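Local atomic coordinates of RNA polymerase sigma factor SIGMA-28 (FliA) (Aquifex aeolicus, PDB entry 1RP3), a protein that is the flagellar sigma factor, held inactive by the anti-sigma factor FlgM, and probably directs RNA polymerase to promoter DNA. Residues P65-A70 with V168-I173. Residues are numbered along the deposited sequence; the frame is centred on the assembly and turned at random.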
ATOM      1  N   PRO A  65       9.607  -5.745 -21.592  1.00 75.54           N
ATOM      2  CA  PRO A  65       9.865  -4.691 -20.605  1.00 72.25           C
ATOM      3  C   PRO A  65       8.708  -4.247 -19.710  1.00 68.72           C
ATOM      4  O   PRO A  65       8.820  -4.303 -18.485  1.00 68.49           O
ATOM      5  CB  PRO A  65      10.405  -3.567 -21.474  1.00 72.96           C
ATOM      6  CG  PRO A  65      11.350  -4.328 -22.362  1.00 74.19           C
ATOM      7  CD  PRO A  65      10.657  -5.688 -22.630  1.00 75.23           C
ATOM      8  N   LYS A  66       7.615  -3.782 -20.315  1.00 64.55           N
ATOM      9  CA  LYS A  66       6.441  -3.356 -19.554  1.00 61.29           C
ATOM     10  C   LYS A  66       5.925  -4.527 -18.718  1.00 58.16           C
ATOM     11  O   LYS A  66       5.417  -4.332 -17.613  1.00 58.70           O
ATOM     12  CB  LYS A  66       5.342  -2.848 -20.491  1.00 60.39           C
ATOM     13  N   ARG A  67       6.076  -5.740 -19.252  1.00 54.67           N
ATOM     14  CA  ARG A  67       5.650  -6.962 -18.579  1.00 50.30           C
ATOM     15  C   ARG A  67       6.626  -7.328 -17.482  1.00 47.09           C
ATOM     16  O   ARG A  67       6.226  -7.817 -16.431  1.00 46.57           O
ATOM     17  CB  ARG A  67       5.500  -8.118 -19.569  1.00 49.36           C
ATOM     18  CG  ARG A  67       4.174  -8.104 -20.311  1.00 49.62           C
ATOM     19  CD  ARG A  67       4.020  -9.336 -21.186  1.00 51.39           C
ATOM     20  NE  ARG A  67       2.730  -9.381 -21.870  1.00 51.07           N
ATOM     21  CZ  ARG A  67       2.349 -10.359 -22.689  1.00 50.82           C
ATOM     22  NH1 ARG A  67       3.157 -11.377 -22.942  1.00 50.42           N
ATOM     23  NH2 ARG A  67       1.133 -10.349 -23.213  1.00 50.87           N
ATOM     24  N   ALA A  68       7.908  -7.067 -17.719  1.00 44.97           N
ATOM     25  CA  ALA A  68       8.939  -7.347 -16.722  1.00 43.16           C
ATOM     26  C   ALA A  68       8.698  -6.430 -15.522  1.00 42.22           C
ATOM     27  O   ALA A  68       8.694  -6.879 -14.376  1.00 40.74           O
ATOM     28  CB  ALA A  68      10.328  -7.101 -17.304  1.00 41.50           C
ATOM     29  N   GLU A  69       8.401  -5.166 -15.817  1.00 39.50           N
ATOM     30  CA  GLU A  69       8.146  -4.171 -14.797  1.00 39.96           C
ATOM     31  C   GLU A  69       6.912  -4.506 -13.969  1.00 37.28           C
ATOM     32  O   GLU A  69       6.949  -4.420 -12.745  1.00 36.17           O
ATOM     33  CB  GLU A  69       8.006  -2.792 -15.428  1.00 42.71           C
ATOM     34  CG  GLU A  69       7.942  -1.660 -14.411  1.00 49.41           C
ATOM     35  CD  GLU A  69       7.701  -0.303 -15.049  1.00 53.90           C
ATOM     36  OE1 GLU A  69       8.186  -0.084 -16.187  1.00 55.90           O
ATOM     37  OE2 GLU A  69       7.027   0.541 -14.402  1.00 57.04           O
ATOM     38  N   ALA A  70       5.828  -4.901 -14.630  1.00 35.56           N
ATOM     39  CA  ALA A  70       4.589  -5.256 -13.935  1.00 34.10           C
ATOM     40  C   ALA A  70       4.836  -6.454 -13.020  1.00 33.00           C
ATOM     41  O   ALA A  70       4.318  -6.524 -11.899  1.00 32.53           O
ATOM     42  CB  ALA A  70       3.488  -5.555 -14.933  1.00 31.45           C
ATOM     43  N   VAL A 168      -3.407  -8.918 -26.749  1.00 52.13           N
ATOM     44  CA  VAL A 168      -4.867  -8.858 -26.826  1.00 51.29           C
ATOM     45  C   VAL A 168      -5.517  -9.698 -25.727  1.00 49.88           C
ATOM     46  O   VAL A 168      -6.501  -9.285 -25.112  1.00 48.53           O
ATOM     47  CB  VAL A 168      -5.383  -9.283 -28.234  1.00 52.12           C
ATOM     48  CG1 VAL A 168      -4.856 -10.656 -28.605  1.00 54.27           C
ATOM     49  CG2 VAL A 168      -6.907  -9.268 -28.276  1.00 52.81           C
ATOM     50  N   GLU A 169      -4.927 -10.858 -25.458  1.00 49.90           N
ATOM     51  CA  GLU A 169      -5.413 -11.760 -24.423  1.00 49.71           C
ATOM     52  C   GLU A 169      -5.146 -11.163 -23.043  1.00 50.00           C
ATOM     53  O   GLU A 169      -5.966 -11.290 -22.137  1.00 50.29           O
ATOM     54  CB  GLU A 169      -4.739 -13.123 -24.557  1.00 48.53           C
ATOM     55  CG  GLU A 169      -5.028 -13.783 -25.883  1.00 49.56           C
ATOM     56  CD  GLU A 169      -4.328 -15.108 -26.049  1.00 50.16           C
ATOM     57  OE1 GLU A 169      -3.118 -15.186 -25.752  1.00 48.00           O
ATOM     58  OE2 GLU A 169      -4.995 -16.066 -26.501  1.00 51.60           O
ATOM     59  N   GLU A 170      -3.992 -10.516 -22.887  1.00 50.65           N
ATOM     60  CA  GLU A 170      -3.634  -9.874 -21.627  1.00 50.60           C
ATOM     61  C   GLU A 170      -4.687  -8.805 -21.315  1.00 49.45           C
ATOM     62  O   GLU A 170      -5.208  -8.736 -20.198  1.00 48.94           O
ATOM     63  CB  GLU A 170      -2.241  -9.240 -21.741  1.00 52.46           C
ATOM     64  CG  GLU A 170      -1.749  -8.539 -20.476  1.00 55.49           C
ATOM     65  CD  GLU A 170      -0.330  -7.986 -20.597  1.00 57.67           C
ATOM     66  OE1 GLU A 170       0.283  -8.061 -21.685  1.00 57.21           O
ATOM     67  OE2 GLU A 170       0.181  -7.469 -19.582  1.00 60.08           O
ATOM     68  N   GLU A 171      -5.039  -8.025 -22.336  1.00 47.60           N
ATOM     69  CA  GLU A 171      -6.031  -6.967 -22.199  1.00 47.68           C
ATOM     70  C   GLU A 171      -7.366  -7.540 -21.750  1.00 47.75           C
ATOM     71  O   GLU A 171      -8.073  -6.915 -20.958  1.00 47.97           O
ATOM     72  CB  GLU A 171      -6.187  -6.203 -23.518  1.00 47.62           C
ATOM     73  N   VAL A 172      -7.692  -8.739 -22.236  1.00 47.64           N
ATOM     74  CA  VAL A 172      -8.941  -9.412 -21.871  1.00 48.22           C
ATOM     75  C   VAL A 172      -8.903  -9.858 -20.410  1.00 47.92           C
ATOM     76  O   VAL A 172      -9.860  -9.662 -19.662  1.00 47.60           O
ATOM     77  CB  VAL A 172      -9.218 -10.646 -22.764  1.00 48.24           C
ATOM     78  CG1 VAL A 172     -10.478 -11.371 -22.290  1.00 46.80           C
ATOM     79  CG2 VAL A 172      -9.379 -10.221 -24.209  1.00 47.43           C
ATOM     80  N   ILE A 173      -7.795 -10.482 -20.022  1.00 48.64           N
ATOM     81  CA  ILE A 173      -7.600 -10.942 -18.654  1.00 49.78           C
ATOM     82  C   ILE A 173      -7.688  -9.744 -17.702  1.00 50.00           C
ATOM     83  O   ILE A 173      -8.327  -9.822 -16.655  1.00 49.58           O
ATOM     84  CB  ILE A 173      -6.226 -11.647 -18.504  1.00 49.47           C
ATOM     85  CG1 ILE A 173      -6.186 -12.899 -19.393  1.00 49.95           C
ATOM     86  CG2 ILE A 173      -5.976 -12.033 -17.055  1.00 49.29           C
ATOM     87  CD1 ILE A 173      -4.789 -13.492 -19.583  1.00 48.10           C
TER
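Arg-67 and Glu-170 reach toward each other from two helical segments, 65-70 and 168-173, whose nearest CA atoms are their own, 10.2 Å apart, and a single salt bridge spans that distance. The arginine grips side-on: its NE donates to OE1 of Glu-170 at 2.8 Å, and its NH2 donates to the same OE1 at 2.9 Å. Both bonds bend, with N-H...O angles of 147° and 140°, as expected when two neighbouring nitrogens converge on one acceptor. The oxygen lies at the guanidinium edge, close to its plane, whereas both donors approach from one face of the carboxylate, whose plane is turned well away from the guanidinium. With CG anti to the backbone N (chi1 -180°), the extended chain of Glu-170 carries its carboxylate out to the arginine; Arg-67, extended from CG to NE, slides past it in the opposite direction. In this all-helical sigma factor the pair ties the start of helix 66-85, in the region 2 sequence range, to the first turns of helix 167-185. NH2 also donates to the carbonyl O of Ser-165, just ahead of that second helix, and thus bonds to the loop as well as to the helix. A methionine in place of Arg-67 would probably leave the Glu-170 carboxylate without its cationic mate and the Ser-165 carbonyl without this donor. Arg-67 is buried and also touches Thr-62 in the preceding loop, while the Glu-170 side chain rests on Ser-165.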